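PDB 7P18: 3-oxosteroid 1-dehydrogenase from Sterolibacterium denitrificans, which probably introduces a double bond between C1 and C2 of 3-oxosteroids, using FAD to take up the hydrogens and pass them to an acceptor. Local coordinates for residues I347-R355 and G431-V441. Numbering follows the deposited sequence.
Sequences IVVNGKGQR and GVDAAGLKQSV
Gly351 O is gripped from several directions: Asp433 N donates to it at 2.9 Å in a nearly straight bond (164°), a water that also binds Gly431 O donates to it, and Val432 CA adds a C-H...O contact. Asp433 is the N-cap of the helix that follows; with CG anti to the backbone N (chi1 -171°), its OD1 accepts from Gly436 N through the anti lone pair, while its backbone N holds the type I turn Asn350-Gly353. Gly353 ends that turn with positive phi and packs closely against the first helical turn, where a beta carbon would collide with Leu437 N; Val432 CG1 packs 3.6 Å from Gly353 CA. Gly436 is equally bare, letting its CA make a C-H...O contact with Lys352 O (3.6 Å). One turn further on, Ser440 OG donates to Gly353 O at 2.7 Å, in the carbonyl plane, and accepts from a water held by Arg355 N. With an alanine in place of Ser440, Gly353 O would probably lose this donor and the water one of its anchors. Beside these polar links, Ile347 CD1 fits among Ser440 CB, Leu437 CD1 and Val441 CG2, and Val349 CG1 extends the apolar layer. Segment 434-441, the start of helix 434-450, thus runs roughly antiparallel (151°) to strand 347-349, which pairs antiparallel with strand 383-387; Leu437 and Val441 also pack on Leu423 of helix 423-430.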
loop_
_atom_site.group_PDB
_atom_site.type_symbol
_atom_site.label_atom_id
_atom_site.label_comp_id
_atom_site.label_asym_id
_atom_site.label_seq_id
_atom_site.Cartn_x
_atom_site.Cartn_y
_atom_site.Cartn_z
ATOM N N ILE A 347 -1.620 -22.368 -7.074
ATOM C CA ILE A 347 -2.798 -22.540 -6.181
ATOM C C ILE A 347 -2.377 -22.234 -4.751
ATOM O O ILE A 347 -1.194 -22.389 -4.437
ATOM C CB ILE A 347 -3.451 -23.928 -6.307
ATOM C CG1 ILE A 347 -2.502 -25.090 -6.014
ATOM C CG2 ILE A 347 -4.122 -24.075 -7.665
ATOM C CD1 ILE A 347 -3.264 -26.386 -5.777
ATOM N N VAL A 348 -3.340 -21.811 -3.939
ATOM C CA VAL A 348 -3.118 -21.599 -2.485
ATOM C C VAL A 348 -3.895 -22.652 -1.737
ATOM O O VAL A 348 -5.091 -22.793 -1.975
ATOM C CB VAL A 348 -3.515 -20.161 -2.090
ATOM C CG1 VAL A 348 -3.557 -19.988 -0.579
ATOM C CG2 VAL A 348 -2.537 -19.194 -2.754
ATOM N N VAL A 349 -3.228 -23.321 -0.790
ATOM C CA VAL A 349 -3.861 -24.379 0.030
ATOM C C VAL A 349 -3.555 -24.136 1.504
ATOM O O VAL A 349 -2.536 -23.490 1.826
ATOM C CB VAL A 349 -3.399 -25.787 -0.400
ATOM C CG1 VAL A 349 -3.810 -26.054 -1.843
ATOM C CG2 VAL A 349 -1.895 -25.969 -0.179
ATOM N N ASN A 350 -4.447 -24.666 2.336
ATOM C CA ASN A 350 -4.270 -24.802 3.808
ATOM C C ASN A 350 -3.514 -26.105 4.091
ATOM O O ASN A 350 -3.043 -26.755 3.135
ATOM C CB ASN A 350 -5.614 -24.716 4.550
ATOM C CG ASN A 350 -6.602 -25.799 4.179
ATOM O OD1 ASN A 350 -6.223 -26.842 3.655
ATOM N ND2 ASN A 350 -7.872 -25.597 4.483
ATOM N N GLY A 351 -3.356 -26.458 5.365
ATOM C CA GLY A 351 -2.573 -27.632 5.786
ATOM C C GLY A 351 -3.246 -28.937 5.399
ATOM O O GLY A 351 -2.548 -29.965 5.354
ATOM N N LYS A 352 -4.546 -28.908 5.130
ATOM C CA LYS A 352 -5.317 -30.066 4.605
ATOM C C LYS A 352 -5.150 -30.189 3.086
ATOM O O LYS A 352 -5.824 -31.052 2.499
ATOM C CB LYS A 352 -6.779 -29.898 5.008
ATOM C CG LYS A 352 -7.001 -29.987 6.511
ATOM C CD LYS A 352 -8.419 -29.635 6.935
ATOM C CE LYS A 352 -8.734 -30.088 8.343
ATOM N NZ LYS A 352 -10.161 -29.861 8.665
ATOM N N GLY A 353 -4.319 -29.338 2.476
ATOM C CA GLY A 353 -4.098 -29.277 1.013
ATOM C C GLY A 353 -5.316 -28.810 0.214
ATOM O O GLY A 353 -5.371 -29.055 -1.007
ATOM N N GLN A 354 -6.260 -28.129 0.846
ATOM C CA GLN A 354 -7.501 -27.676 0.164
ATOM C C GLN A 354 -7.363 -26.192 -0.184
ATOM O O GLN A 354 -6.792 -25.420 0.646
ATOM C CB GLN A 354 -8.739 -27.845 1.046
ATOM C CG GLN A 354 -8.938 -29.226 1.667
ATOM C CD GLN A 354 -9.837 -29.070 2.883
ATOM O OE1 GLN A 354 -9.699 -28.151 3.706
ATOM N NE2 GLN A 354 -10.786 -29.970 3.024
ATOM N N ARG A 355 -7.937 -25.784 -1.316
ATOM C CA ARG A 355 -8.095 -24.348 -1.664
ATOM C C ARG A 355 -9.199 -23.732 -0.810
ATOM O O ARG A 355 -10.159 -24.451 -0.462
ATOM C CB ARG A 355 -8.378 -24.173 -3.162
ATOM C CG ARG A 355 -7.194 -24.538 -4.043
ATOM C CD ARG A 355 -7.570 -24.457 -5.519
ATOM N NE ARG A 355 -7.929 -23.102 -5.924
ATOM C CZ ARG A 355 -9.050 -22.741 -6.549
ATOM N NH1 ARG A 355 -9.972 -23.631 -6.873
ATOM N NH2 ARG A 355 -9.254 -21.461 -6.842
ATOM N N GLY A 431 4.364 -29.782 5.488
ATOM C CA GLY A 431 3.385 -30.208 6.497
ATOM C C GLY A 431 1.971 -30.132 5.988
ATOM O O GLY A 431 1.072 -29.905 6.792
ATOM N N VAL A 432 1.790 -30.311 4.684
ATOM C CA VAL A 432 0.480 -30.284 3.999
ATOM C C VAL A 432 0.085 -31.724 3.658
ATOM O O VAL A 432 0.930 -32.484 3.240
ATOM C CB VAL A 432 0.571 -29.374 2.749
ATOM C CG1 VAL A 432 -0.603 -29.562 1.835
ATOM C CG2 VAL A 432 0.733 -27.906 3.149
ATOM N N ASP A 433 -1.185 -32.045 3.832
ATOM C CA ASP A 433 -1.796 -33.352 3.493
ATOM C C ASP A 433 -1.565 -33.625 2.005
ATOM O O ASP A 433 -2.045 -32.835 1.175
ATOM C CB ASP A 433 -3.283 -33.372 3.849
ATOM C CG ASP A 433 -3.901 -34.759 3.715
ATOM O OD1 ASP A 433 -4.337 -35.120 2.628
ATOM O OD2 ASP A 433 -3.955 -35.456 4.727
ATOM N N ALA A 434 -0.853 -34.710 1.678
ATOM C CA ALA A 434 -0.475 -35.057 0.289
ATOM C C ALA A 434 -1.724 -35.402 -0.528
ATOM O O ALA A 434 -1.777 -34.953 -1.691
ATOM C CB ALA A 434 0.519 -36.191 0.259
ATOM N N ALA A 435 -2.675 -36.160 0.023
ATOM C CA ALA A 435 -3.899 -36.590 -0.696
ATOM C C ALA A 435 -4.744 -35.357 -1.040
ATOM O O ALA A 435 -5.274 -35.296 -2.188
ATOM C CB ALA A 435 -4.698 -37.595 0.103
ATOM N N GLY A 436 -4.883 -34.402 -0.105
ATOM C CA GLY A 436 -5.600 -33.131 -0.371
ATOM C C GLY A 436 -4.935 -32.350 -1.501
ATOM O O GLY A 436 -5.618 -31.911 -2.473
ATOM N N LEU A 437 -3.623 -32.156 -1.407
ATOM C CA LEU A 437 -2.894 -31.361 -2.429
ATOM C C LEU A 437 -3.052 -32.040 -3.791
ATOM O O LEU A 437 -3.274 -31.321 -4.802
ATOM C CB LEU A 437 -1.427 -31.212 -2.045
ATOM C CG LEU A 437 -0.553 -30.522 -3.094
ATOM C CD1 LEU A 437 -1.088 -29.140 -3.425
ATOM C CD2 LEU A 437 0.869 -30.367 -2.634
ATOM N N LYS A 438 -2.952 -33.367 -3.841
ATOM C CA LYS A 438 -3.117 -34.116 -5.121
ATOM C C LYS A 438 -4.514 -33.835 -5.684
ATOM O O LYS A 438 -4.628 -33.553 -6.896
ATOM C CB LYS A 438 -2.869 -35.612 -4.902
ATOM C CG LYS A 438 -3.047 -36.508 -6.124
ATOM C CD LYS A 438 -2.460 -37.928 -5.848
ATOM C CE LYS A 438 -2.346 -38.833 -7.059
ATOM N NZ LYS A 438 -3.680 -39.280 -7.530
ATOM N N GLN A 439 -5.532 -33.893 -4.844
ATOM C CA GLN A 439 -6.933 -33.611 -5.253
ATOM C C GLN A 439 -7.033 -32.174 -5.799
ATOM O O GLN A 439 -7.617 -31.982 -6.896
ATOM C CB GLN A 439 -7.890 -33.872 -4.088
ATOM C CG GLN A 439 -9.343 -33.562 -4.434
ATOM C CD GLN A 439 -9.939 -34.568 -5.400
ATOM O OE1 GLN A 439 -10.289 -35.682 -5.010
ATOM N NE2 GLN A 439 -10.049 -34.198 -6.675
ATOM N N SER A 440 -6.416 -31.198 -5.123
ATOM C CA SER A 440 -6.474 -29.765 -5.522
ATOM C C SER A 440 -5.788 -29.571 -6.872
ATOM O O SER A 440 -6.337 -28.806 -7.716
ATOM C CB SER A 440 -5.899 -28.882 -4.434
ATOM O OG SER A 440 -6.719 -29.026 -3.292
ATOM N N VAL A 441 -4.669 -30.262 -7.110
ATOM C CA VAL A 441 -3.944 -30.156 -8.396
ATOM C C VAL A 441 -4.795 -30.797 -9.510
ATOM O O VAL A 441 -4.890 -30.184 -10.593
ATOM C CB VAL A 441 -2.524 -30.737 -8.308
ATOM C CG1 VAL A 441 -1.920 -30.900 -9.701
ATOM C CG2 VAL A 441 -1.627 -29.875 -7.427
HETATM O O HOH W 1 -1.534 -31.423 7.546
HETATM O O HOH W 2 -9.201 -27.483 -3.358
#